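Local coordinates for protein cellobiose 2-epimerase (Caldibacillus thermoamylovorans, PDB 5ZHB) that probably catalyses the reversible epimerization at C2 of the reducing-end glucose of cellobiose, giving a glucosyl-mannose disaccharide, at residues D288-Y293 with T303-Q309; D88-G93 with N161-E165; D25-Y31 with H77-F81; A179-M183 with L228-N234. All coordinates share one frame; numbering follows the deposited sequence.

Contact 1: D288-Y293 with T303-Q309; sequences DGSLAY and TRVWWVQ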
# COMPACT_ATOMS: atom_id res chain seq x y z
N ASP A 288 9.90 23.15 -2.31
CA ASP A 288 9.01 23.16 -3.48
C ASP A 288 7.63 22.57 -3.17
O ASP A 288 6.75 22.58 -4.02
CB ASP A 288 9.63 22.54 -4.72
CG ASP A 288 10.01 21.08 -4.57
OD1 ASP A 288 9.60 20.50 -3.53
OD2 ASP A 288 10.75 20.55 -5.42
N GLY A 289 7.42 22.07 -1.94
CA GLY A 289 6.13 21.51 -1.56
C GLY A 289 6.09 19.98 -1.73
O GLY A 289 5.12 19.35 -1.31
N SER A 290 7.14 19.41 -2.33
CA SER A 290 7.22 17.96 -2.53
C SER A 290 7.66 17.28 -1.23
O SER A 290 8.10 17.96 -0.31
CB SER A 290 8.13 17.61 -3.71
OG SER A 290 9.52 17.76 -3.42
N LEU A 291 7.59 15.95 -1.15
CA LEU A 291 8.12 15.24 0.01
C LEU A 291 9.39 14.48 -0.33
O LEU A 291 9.45 13.77 -1.32
CB LEU A 291 7.12 14.26 0.61
CG LEU A 291 6.09 14.92 1.50
CD1 LEU A 291 4.99 15.45 0.64
CD2 LEU A 291 5.63 13.97 2.56
N ALA A 292 10.37 14.60 0.58
CA ALA A 292 11.55 13.77 0.59
C ALA A 292 11.15 12.32 0.83
O ALA A 292 10.02 12.04 1.22
CB ALA A 292 12.52 14.25 1.66
N TYR A 293 12.13 11.42 0.67
CA TYR A 293 11.87 9.99 0.79
C TYR A 293 12.21 9.46 2.18
O TYR A 293 11.37 8.84 2.84
CB TYR A 293 12.67 9.28 -0.31
CG TYR A 293 12.46 7.78 -0.36
CD1 TYR A 293 11.19 7.21 -0.29
CD2 TYR A 293 13.56 6.93 -0.45
CE1 TYR A 293 11.02 5.83 -0.35
CE2 TYR A 293 13.40 5.56 -0.48
CZ TYR A 293 12.13 5.01 -0.43
OH TYR A 293 12.03 3.66 -0.45
N THR A 303 15.09 12.27 -3.12
CA THR A 303 14.32 11.71 -4.23
C THR A 303 12.83 11.87 -3.93
O THR A 303 12.39 11.57 -2.83
CB THR A 303 14.61 10.23 -4.42
OG1 THR A 303 16.01 10.08 -4.57
CG2 THR A 303 13.93 9.66 -5.66
N ARG A 304 12.08 12.37 -4.91
CA ARG A 304 10.63 12.46 -4.84
C ARG A 304 10.02 11.19 -5.43
O ARG A 304 10.07 11.00 -6.65
CB ARG A 304 10.12 13.65 -5.63
CG ARG A 304 10.22 15.00 -4.93
CD ARG A 304 11.68 15.49 -4.89
NE ARG A 304 11.74 16.94 -4.64
CZ ARG A 304 12.87 17.65 -4.50
NH1 ARG A 304 14.03 17.04 -4.40
NH2 ARG A 304 12.79 18.96 -4.39
N VAL A 305 9.52 10.31 -4.55
CA VAL A 305 9.03 8.99 -4.93
C VAL A 305 7.53 9.11 -5.09
O VAL A 305 6.90 9.73 -4.23
CB VAL A 305 9.42 7.89 -3.92
CG1 VAL A 305 8.84 6.53 -4.29
CG2 VAL A 305 10.93 7.73 -3.82
N TRP A 306 6.97 8.48 -6.14
CA TRP A 306 5.58 8.71 -6.51
C TRP A 306 4.62 8.39 -5.36
O TRP A 306 3.75 9.22 -5.02
CB TRP A 306 5.23 7.95 -7.82
CG TRP A 306 4.56 6.62 -7.63
CD1 TRP A 306 3.22 6.40 -7.66
CD2 TRP A 306 5.17 5.36 -7.28
NE1 TRP A 306 2.96 5.08 -7.42
CE2 TRP A 306 4.12 4.42 -7.16
CE3 TRP A 306 6.47 4.93 -7.08
CZ2 TRP A 306 4.33 3.09 -6.80
CZ3 TRP A 306 6.69 3.60 -6.77
CH2 TRP A 306 5.64 2.70 -6.64
N TRP A 307 4.76 7.23 -4.73
CA TRP A 307 3.78 6.80 -3.74
C TRP A 307 3.82 7.68 -2.50
O TRP A 307 2.77 7.89 -1.89
CB TRP A 307 3.93 5.31 -3.37
CG TRP A 307 5.15 4.91 -2.58
CD1 TRP A 307 6.31 4.38 -3.06
CD2 TRP A 307 5.29 4.95 -1.15
NE1 TRP A 307 7.18 4.14 -2.04
CE2 TRP A 307 6.58 4.48 -0.85
CE3 TRP A 307 4.45 5.35 -0.10
CZ2 TRP A 307 7.05 4.38 0.46
CZ3 TRP A 307 4.91 5.23 1.20
CH2 TRP A 307 6.20 4.77 1.48
N VAL A 308 5.01 8.21 -2.18
CA VAL A 308 5.17 9.11 -1.04
C VAL A 308 4.34 10.38 -1.22
O VAL A 308 3.59 10.77 -0.33
CB VAL A 308 6.67 9.40 -0.81
CG1 VAL A 308 6.86 10.49 0.24
CG2 VAL A 308 7.47 8.14 -0.49
N GLN A 309 4.33 10.92 -2.44
CA GLN A 309 3.61 12.15 -2.71
C GLN A 309 2.12 11.92 -2.53
O GLN A 309 1.44 12.72 -1.90
CB GLN A 309 3.90 12.68 -4.11
CG GLN A 309 5.36 12.73 -4.52
CD GLN A 309 6.25 13.46 -3.53
OE1 GLN A 309 5.93 14.55 -3.09
NE2 GLN A 309 7.32 12.81 -3.11
O HOH W 1 9.91 10.94 -1.79
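Gln309 sets CG beside its own backbone N (chi1 -48°) and bends once, at chi2 (-53°), which presents the carboxamide to the backbone of Leu291. Leu291 N donates to Gln309 OE1 at 2.9 Å, and Gln309 NE2 donates to Leu291 O, also at 2.9 Å. Each carbonyl oxygen is met on a lone pair in the carbonyl plane, and Leu291 O lies in the plane of the amide, so the pair fixes the amide's rotation.

Arg304 is bent as well (chi2 74°), which carries its guanidinium past Ser290 to Asp288. Its NE donates to Ser290 OG at 2.7 Å, with the hydroxyl tilted from the guanidinium plane, while Arg304 NH2 forms a salt bridge with Asp288 OD2 at 2.8 Å, reaching the carboxylate from above its plane. Ser290 OG in turn donates to Asp288 OD1, which also accepts from Ser290 N in an Asx turn.

In the (alpha/alpha)6-barrel expected of this family, these bonds tie the loop after helix 267-283 to the point where strand 299-305 runs into helix 306-323, with Val305 at the N-cap position. A water bridges the same junction, donating to Leu291 O and Thr303 O and accepting from Val305 N.

Beyond the polar part, Val305 CG2 sits over one face of the Tyr293 ring, 3.9 Å from the centroid and displaced toward the rim, a CH-pi contact. Val308 divides its branches: CG2 meets the ring edge at Tyr293 CD1 (3.8 Å), and CG1 packs on Leu291 CB (3.8 Å).

Contact 2: D88-G93 with N161-E165; sequences DHQYKG and NRKWE
Asp88 and Arg162 form the tight part of this contact. Arg162 grips the carboxylate side-on with two nitrogens: NE donates to Asp88 OD2 at 3.0 Å in a nearly straight bond (173°), and Arg162 NH2 donates to Asp88 OD1, also at 3.0 Å. Both oxygens lie near the guanidinium plane, yet the nitrogens approach from above the carboxylate plane. The reach comes from a fully extended arginine, with CG anti to the backbone N (chi1 -170°). OD1 is further held by the backbone N of Gln90 and of Tyr91, and OD2 has a second charged mate in Lys109, whose NZ also bonds to Lys92 O and Arg162 O.

Tyr91 stands upright on the guanidinium, the two planes perpendicular, with its CD2 3.4 Å from Arg162 NE. Where the turn closes, Trp164 uses its indole N-H: NE1 donates to Lys92 O at 3.0 Å and more weakly to Tyr91 O. A CB on Gly93 would clash with Trp164 CZ2, evidence of close packing there.

The solvent side is looser. The exposed Lys163 runs alongside Tyr91, its CG centred over one ring face at 3.8 Å from the centroid and only 5° off the normal, a CH-pi contact; Gln90 CG covers the other face. Farther out, Lys163 CE comes to 3.6 Å from Tyr91 OH.

Two loops of what is probably an (alpha/alpha)6-barrel thus meet by their turns: an Asx motif built on Asp88, after helix 69-86, and a type I beta turn from Asn161 to Trp164, after strand 155-160.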
# COMPACT_ATOMS: atom_id res chain seq x y z
N ASP A 88 -1.42 -20.72 -3.95
CA ASP A 88 -0.80 -22.04 -3.99
C ASP A 88 -1.86 -23.05 -3.52
O ASP A 88 -2.12 -23.13 -2.32
CB ASP A 88 0.39 -22.05 -3.06
CG ASP A 88 1.05 -23.40 -2.83
OD1 ASP A 88 0.55 -24.45 -3.38
OD2 ASP A 88 2.10 -23.39 -2.16
N HIS A 89 -2.51 -23.77 -4.43
CA HIS A 89 -3.62 -24.62 -4.00
C HIS A 89 -3.16 -25.84 -3.19
O HIS A 89 -3.99 -26.44 -2.51
CB HIS A 89 -4.55 -25.00 -5.14
CG HIS A 89 -5.24 -23.81 -5.69
ND1 HIS A 89 -6.41 -23.29 -5.19
CD2 HIS A 89 -4.86 -23.02 -6.72
CE1 HIS A 89 -6.74 -22.23 -5.92
NE2 HIS A 89 -5.81 -22.06 -6.85
N GLN A 90 -1.87 -26.17 -3.24
CA GLN A 90 -1.34 -27.26 -2.43
C GLN A 90 -0.98 -26.81 -1.01
O GLN A 90 -1.53 -27.34 -0.04
CB GLN A 90 -0.19 -27.93 -3.18
CG GLN A 90 0.30 -29.16 -2.42
CD GLN A 90 1.23 -30.07 -3.20
OE1 GLN A 90 1.73 -29.74 -4.28
NE2 GLN A 90 1.52 -31.23 -2.61
N TYR A 91 -0.05 -25.86 -0.83
CA TYR A 91 0.40 -25.50 0.51
C TYR A 91 -0.33 -24.25 1.02
O TYR A 91 -0.09 -23.86 2.16
CB TYR A 91 1.92 -25.37 0.55
CG TYR A 91 2.61 -26.71 0.32
CD1 TYR A 91 2.45 -27.75 1.24
CD2 TYR A 91 3.33 -26.99 -0.84
CE1 TYR A 91 3.02 -28.99 1.04
CE2 TYR A 91 3.91 -28.23 -1.06
CZ TYR A 91 3.77 -29.23 -0.11
OH TYR A 91 4.29 -30.47 -0.26
N LYS A 92 -1.19 -23.63 0.19
CA LYS A 92 -2.03 -22.49 0.59
C LYS A 92 -1.22 -21.17 0.66
O LYS A 92 -0.02 -21.14 0.90
CB LYS A 92 -2.78 -22.72 1.90
CG LYS A 92 -3.55 -24.05 2.01
CD LYS A 92 -4.46 -24.35 0.82
CE LYS A 92 -5.13 -25.71 0.89
NZ LYS A 92 -5.82 -25.96 -0.38
N GLY A 93 -1.95 -20.07 0.46
CA GLY A 93 -1.40 -18.72 0.53
C GLY A 93 -0.84 -18.30 -0.83
O GLY A 93 -0.79 -19.10 -1.76
N ASN A 161 9.23 -20.33 3.66
CA ASN A 161 9.32 -21.04 2.40
C ASN A 161 7.91 -21.43 1.98
O ASN A 161 6.93 -21.20 2.71
CB ASN A 161 10.29 -22.22 2.46
CG ASN A 161 9.88 -23.31 3.43
OD1 ASN A 161 8.71 -23.38 3.85
ND2 ASN A 161 10.82 -24.19 3.74
N ARG A 162 7.84 -22.08 0.81
CA ARG A 162 6.57 -22.49 0.25
C ARG A 162 5.73 -23.25 1.26
O ARG A 162 4.50 -23.10 1.28
CB ARG A 162 6.81 -23.31 -1.01
CG ARG A 162 5.52 -23.58 -1.80
CD ARG A 162 5.68 -24.59 -2.96
NE ARG A 162 4.34 -24.93 -3.41
CZ ARG A 162 4.01 -25.91 -4.24
NH1 ARG A 162 4.90 -26.79 -4.64
NH2 ARG A 162 2.77 -26.02 -4.66
N LYS A 163 6.35 -24.14 2.05
CA LYS A 163 5.61 -25.01 2.95
C LYS A 163 5.48 -24.37 4.34
O LYS A 163 5.33 -25.06 5.37
CB LYS A 163 6.36 -26.35 3.02
CG LYS A 163 6.55 -27.07 1.70
CD LYS A 163 7.47 -28.29 1.80
CE LYS A 163 7.50 -29.05 0.50
NZ LYS A 163 8.44 -30.18 0.49
N TRP A 164 5.54 -23.04 4.41
CA TRP A 164 5.20 -22.32 5.62
C TRP A 164 6.14 -22.61 6.76
O TRP A 164 5.69 -22.61 7.91
CB TRP A 164 3.75 -22.63 6.04
CG TRP A 164 2.81 -21.93 5.12
CD1 TRP A 164 2.04 -22.47 4.14
CD2 TRP A 164 2.60 -20.50 5.07
NE1 TRP A 164 1.35 -21.48 3.50
CE2 TRP A 164 1.68 -20.27 4.04
CE3 TRP A 164 3.08 -19.41 5.80
CZ2 TRP A 164 1.22 -18.99 3.72
CZ3 TRP A 164 2.61 -18.15 5.52
CH2 TRP A 164 1.67 -17.96 4.50
N GLU A 165 7.43 -22.79 6.43
CA GLU A 165 8.49 -22.99 7.40
C GLU A 165 9.33 -21.71 7.45
O GLU A 165 9.91 -21.28 6.45
CB GLU A 165 9.34 -24.21 7.01
CG GLU A 165 8.48 -25.43 6.71
CD GLU A 165 9.14 -26.60 5.97
OE1 GLU A 165 10.33 -26.52 5.56
OE2 GLU A 165 8.39 -27.58 5.73

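Contact 3: D25-Y31 with H77-F81; sequences DDENGGY and HAYRF
His77 directs the N-H edge of its ring at two backbone carbonyls of the loop. NE2 donates to Gly30 O at 2.9 Å and to Asp25 O at 3.1 Å; both oxygens lie near the ring plane, but the angles of 128° and 127° make each bond weak, as expected when one hydrogen is shared. A chi1 of -174° swings the imidazole away from its own backbone N and out from the helix to this point.

One turn on, Phe81 lies against the Gly29-Gly30 peptide, with CD1 3.5 Å from Gly29 C and CB 3.5 Å from Gly30 N. Gly29 O is over one ring face, offset toward the rim. A CB on either glycine would collide with this ring. With an alanine in place of Phe81, the Gly29-Gly30 peptide would probably lose the surface that supports it, and a gap would open between loop and helix.

A water joins Gly30 N to His77 O, sitting over the centre of the imidazole face. The ring's edge also points toward the face of Tyr31 in an offset edge-to-face pair, centroids 5.6 Å apart, and Tyr31 CE1 touches Ala78 CB at 4.1 Å.

The second shell sets the loop's shape. Asp25 OD1 accepts from Asn28 N, while OD2 forms a salt bridge with Lys47, which also bonds to Gly29 O; Gln74 holds the Tyr31 hydroxyl. Closed by Asp25 N to Gly30 O at 2.8 Å, this Asx-motif loop connects helix 2-21 to strand 34-35 and rests on helix 69-86 in what the family indicates is an (alpha/alpha)6-barrel.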
# COMPACT_ATOMS: atom_id res chain seq x y z
N ASP A 25 -3.61 -9.03 -19.95
CA ASP A 25 -2.97 -10.15 -20.60
C ASP A 25 -4.02 -11.25 -20.76
O ASP A 25 -4.27 -12.02 -19.82
CB ASP A 25 -1.75 -10.63 -19.83
CG ASP A 25 -1.00 -11.78 -20.49
OD1 ASP A 25 -1.53 -12.31 -21.51
OD2 ASP A 25 0.12 -12.09 -20.04
N ASP A 26 -4.67 -11.26 -21.94
CA ASP A 26 -5.78 -12.16 -22.20
C ASP A 26 -5.29 -13.59 -22.40
O ASP A 26 -5.93 -14.52 -21.93
CB ASP A 26 -6.62 -11.68 -23.38
CG ASP A 26 -7.31 -10.35 -23.14
OD1 ASP A 26 -8.03 -10.25 -22.12
OD2 ASP A 26 -7.08 -9.42 -23.94
N GLU A 27 -4.15 -13.75 -23.06
CA GLU A 27 -3.65 -15.08 -23.37
C GLU A 27 -3.19 -15.78 -22.09
O GLU A 27 -3.55 -16.92 -21.85
CB GLU A 27 -2.51 -14.99 -24.38
CG GLU A 27 -2.19 -16.31 -25.09
CD GLU A 27 -0.83 -16.36 -25.76
OE1 GLU A 27 -0.41 -15.36 -26.40
OE2 GLU A 27 -0.17 -17.41 -25.66
N ASN A 28 -2.40 -15.09 -21.24
CA ASN A 28 -1.71 -15.77 -20.16
C ASN A 28 -2.31 -15.41 -18.80
O ASN A 28 -2.00 -16.08 -17.82
CB ASN A 28 -0.21 -15.56 -20.27
CG ASN A 28 0.38 -16.23 -21.49
OD1 ASN A 28 1.24 -15.66 -22.16
ND2 ASN A 28 -0.03 -17.46 -21.75
N GLY A 29 -3.21 -14.41 -18.73
CA GLY A 29 -3.89 -14.08 -17.47
C GLY A 29 -3.22 -12.88 -16.79
O GLY A 29 -2.06 -12.59 -17.04
N GLY A 30 -3.98 -12.18 -15.94
CA GLY A 30 -3.49 -11.01 -15.23
C GLY A 30 -3.02 -9.90 -16.16
O GLY A 30 -3.60 -9.68 -17.22
N TYR A 31 -1.93 -9.23 -15.74
CA TYR A 31 -1.37 -8.06 -16.39
C TYR A 31 0.11 -8.28 -16.64
O TYR A 31 0.80 -8.91 -15.83
CB TYR A 31 -1.65 -6.84 -15.51
CG TYR A 31 -3.14 -6.56 -15.41
CD1 TYR A 31 -3.94 -7.32 -14.58
CD2 TYR A 31 -3.73 -5.59 -16.20
CE1 TYR A 31 -5.30 -7.13 -14.53
CE2 TYR A 31 -5.10 -5.38 -16.16
CZ TYR A 31 -5.89 -6.17 -15.34
OH TYR A 31 -7.24 -5.96 -15.26
N HIS A 77 -10.76 -10.02 -14.16
CA HIS A 77 -9.58 -10.59 -14.79
C HIS A 77 -8.45 -10.76 -13.76
O HIS A 77 -7.70 -11.74 -13.76
CB HIS A 77 -9.16 -9.69 -15.95
CG HIS A 77 -8.06 -10.23 -16.76
ND1 HIS A 77 -8.28 -11.26 -17.64
CD2 HIS A 77 -6.74 -9.94 -16.83
CE1 HIS A 77 -7.14 -11.57 -18.25
NE2 HIS A 77 -6.19 -10.80 -17.76
N ALA A 78 -8.33 -9.77 -12.87
CA ALA A 78 -7.31 -9.82 -11.82
C ALA A 78 -7.63 -10.92 -10.81
O ALA A 78 -6.74 -11.65 -10.39
CB ALA A 78 -7.17 -8.46 -11.17
N TYR A 79 -8.91 -11.05 -10.45
CA TYR A 79 -9.36 -12.05 -9.49
C TYR A 79 -9.03 -13.47 -9.96
O TYR A 79 -8.49 -14.28 -9.18
CB TYR A 79 -10.85 -11.86 -9.22
CG TYR A 79 -11.39 -12.94 -8.31
CD1 TYR A 79 -11.20 -12.86 -6.94
CD2 TYR A 79 -12.08 -14.03 -8.82
CE1 TYR A 79 -11.68 -13.84 -6.09
CE2 TYR A 79 -12.55 -15.02 -7.98
CZ TYR A 79 -12.35 -14.92 -6.61
OH TYR A 79 -12.85 -15.84 -5.74
N ARG A 80 -9.34 -13.74 -11.23
CA ARG A 80 -9.04 -15.02 -11.87
C ARG A 80 -7.56 -15.37 -11.78
O ARG A 80 -7.21 -16.45 -11.37
CB ARG A 80 -9.46 -15.02 -13.35
CG ARG A 80 -10.97 -15.03 -13.53
CD ARG A 80 -11.35 -15.31 -14.98
NE ARG A 80 -11.21 -14.18 -15.90
CZ ARG A 80 -12.08 -13.19 -16.09
NH1 ARG A 80 -13.26 -13.20 -15.49
NH2 ARG A 80 -11.76 -12.20 -16.90
N PHE A 81 -6.69 -14.45 -12.17
CA PHE A 81 -5.27 -14.73 -12.12
C PHE A 81 -4.78 -14.96 -10.69
O PHE A 81 -3.90 -15.79 -10.46
CB PHE A 81 -4.48 -13.57 -12.74
CG PHE A 81 -3.05 -13.97 -13.02
CD1 PHE A 81 -2.77 -14.92 -14.00
CD2 PHE A 81 -1.97 -13.42 -12.31
CE1 PHE A 81 -1.46 -15.25 -14.30
CE2 PHE A 81 -0.67 -13.81 -12.57
CZ PHE A 81 -0.41 -14.71 -13.58
O HOH W 2 -6.72 -13.54 -15.39

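Contact 4: A179-M183 with L228-N234; sequences ADITM and LQVFFNN
Phe232 O is gripped by two successive backbone nitrogens, Asp180 N at 3.0 Å and Ile181 N at 3.1 Å. The first comes nearly along the C=O axis (162°), the second from above the carbonyl plane. Two residues facing one define a classic beta bulge, here at one end of a short antiparallel pair of strands, 181-182 with 231-232. Phe232 N returns a bond to Ile181 O, completing the hydrogen-bonded pair, and a further backbone bond, Met183 N to Val230 O (3.1 Å, 171°), ties the first residue of helix 183-199 to the other segment.

Beside the bulge, the Asp180 side chain meets that of Asn234. Carboxylate and amide are stacked, their planes 16° apart, with Asn234 ND2 3.2 Å from Asp180 CG; the stacked geometry does not suit a hydrogen bond between ND2 and OD1. Replacing Asn234 by an alanine is likely to leave the Asp180 carboxylate without its flat partner and freer to turn.

On one face of the strands Thr182 and Phe231 lie side by side: Thr182 CG2 meets the ring edge in plane, 3.8 Å from Phe231 CD1, and Val230 CG1 covers a ring face. Thr182 is also the N-cap of the helix, and its OG1 bonds to Glu158. On the other face Ile181 CB packs against Phe232 CB at 3.9 Å.

Met183, bent at chi2 and chi3, brings CE near Val230 CG2 and packs against Phe216 and Val220 of helix 203-220. Its CB presses to 3.3 Å on Gln229 O, a buried carbonyl oxygen with no polar partner in the model.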
# COMPACT_ATOMS: atom_id res chain seq x y z
N ALA A 179 16.31 -7.34 10.56
CA ALA A 179 15.14 -7.05 11.37
C ALA A 179 14.35 -8.33 11.59
O ALA A 179 14.20 -9.11 10.65
CB ALA A 179 14.27 -6.03 10.68
N ASP A 180 13.82 -8.51 12.81
CA ASP A 180 12.88 -9.57 13.14
C ASP A 180 11.43 -9.12 12.95
O ASP A 180 10.51 -9.93 12.79
CB ASP A 180 13.09 -9.99 14.59
CG ASP A 180 14.53 -10.40 14.90
OD1 ASP A 180 14.99 -11.40 14.30
OD2 ASP A 180 15.20 -9.69 15.69
N ILE A 181 11.21 -7.81 13.15
CA ILE A 181 9.87 -7.25 13.15
C ILE A 181 9.95 -6.00 12.27
O ILE A 181 10.96 -5.29 12.32
CB ILE A 181 9.36 -6.92 14.57
CG1 ILE A 181 9.07 -8.18 15.41
CG2 ILE A 181 8.12 -6.02 14.49
CD1 ILE A 181 8.79 -7.90 16.88
N THR A 182 8.94 -5.78 11.42
CA THR A 182 8.88 -4.58 10.60
C THR A 182 7.55 -3.85 10.78
O THR A 182 6.47 -4.43 10.87
CB THR A 182 9.18 -4.83 9.11
OG1 THR A 182 8.06 -5.42 8.45
CG2 THR A 182 10.46 -5.64 8.92
N MET A 183 7.68 -2.52 10.77
CA MET A 183 6.57 -1.59 10.71
C MET A 183 5.78 -1.85 9.44
O MET A 183 4.54 -1.91 9.47
CB MET A 183 7.12 -0.15 10.78
CG MET A 183 6.12 0.97 10.57
SD MET A 183 5.81 1.33 8.82
CE MET A 183 7.37 2.07 8.36
N LEU A 228 7.51 7.40 13.14
CA LEU A 228 7.43 5.96 13.25
C LEU A 228 8.83 5.40 13.14
O LEU A 228 9.65 5.90 12.38
CB LEU A 228 6.53 5.38 12.16
CG LEU A 228 5.08 5.82 12.18
CD1 LEU A 228 4.35 4.96 11.19
CD2 LEU A 228 4.44 5.75 13.55
N GLN A 229 9.11 4.34 13.88
CA GLN A 229 10.33 3.59 13.67
C GLN A 229 10.01 2.46 12.68
O GLN A 229 8.86 2.09 12.52
CB GLN A 229 10.87 3.13 15.03
CG GLN A 229 11.08 4.29 16.01
CD GLN A 229 11.17 3.85 17.46
OE1 GLN A 229 12.26 3.82 18.03
NE2 GLN A 229 10.05 3.47 18.06
N VAL A 230 11.04 1.91 12.05
CA VAL A 230 10.88 1.13 10.83
C VAL A 230 11.22 -0.35 11.05
O VAL A 230 10.46 -1.20 10.62
CB VAL A 230 11.64 1.76 9.67
CG1 VAL A 230 11.43 0.99 8.36
CG2 VAL A 230 11.20 3.21 9.49
N PHE A 231 12.35 -0.64 11.70
CA PHE A 231 12.88 -2.00 11.83
C PHE A 231 13.23 -2.26 13.30
O PHE A 231 13.80 -1.38 13.96
CB PHE A 231 14.13 -2.15 10.98
CG PHE A 231 13.92 -2.02 9.49
CD1 PHE A 231 13.02 -2.85 8.83
CD2 PHE A 231 14.64 -1.09 8.74
CE1 PHE A 231 12.84 -2.74 7.47
CE2 PHE A 231 14.45 -0.98 7.36
CZ PHE A 231 13.53 -1.82 6.74
N PHE A 232 12.83 -3.44 13.78
CA PHE A 232 12.91 -3.81 15.18
C PHE A 232 13.53 -5.19 15.32
O PHE A 232 13.48 -6.02 14.40
CB PHE A 232 11.51 -3.90 15.80
CG PHE A 232 10.72 -2.62 15.60
CD1 PHE A 232 10.03 -2.40 14.41
CD2 PHE A 232 10.74 -1.61 16.56
CE1 PHE A 232 9.38 -1.19 14.19
CE2 PHE A 232 10.07 -0.42 16.34
CZ PHE A 232 9.39 -0.21 15.16
N ASN A 233 14.10 -5.42 16.51
CA ASN A 233 14.46 -6.74 16.99
C ASN A 233 13.24 -7.38 17.64
O ASN A 233 12.17 -6.76 17.72
CB ASN A 233 15.71 -6.64 17.88
CG ASN A 233 15.46 -5.97 19.21
OD1 ASN A 233 14.32 -5.88 19.68
ND2 ASN A 233 16.53 -5.56 19.88
N ASN A 234 13.40 -8.61 18.15
CA ASN A 234 12.31 -9.36 18.74
C ASN A 234 11.80 -8.75 20.04
O ASN A 234 10.76 -9.18 20.54
CB ASN A 234 12.70 -10.82 18.96
CG ASN A 234 12.43 -11.63 17.73
OD1 ASN A 234 11.30 -11.61 17.21
ND2 ASN A 234 13.44 -12.33 17.23

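Overall arrangement
Contacts 1 and 3 are buried, whereas 2 and 4 are only partly so, and contact 2, whose centre is about 23 Å from that of the chain, has the most exposed residues. Contact 3 uses the middle of helix 69-86, and contact 2 the loop that follows it. Their loops 25-31 and 88-93 are built alike, each closed by a bond from the aspartate N to a glycine O five residues on and each joined to a lysine. Yet 3 receives a histidine and 2 an arginine. Contact 4 rests on backbone pairing between strands, flanked by apolar side chains; contact 1 relies on side chains gripping a loop. Contacts 1 and 2 lie on opposite sides of the chain's centre, as do 3 and 4.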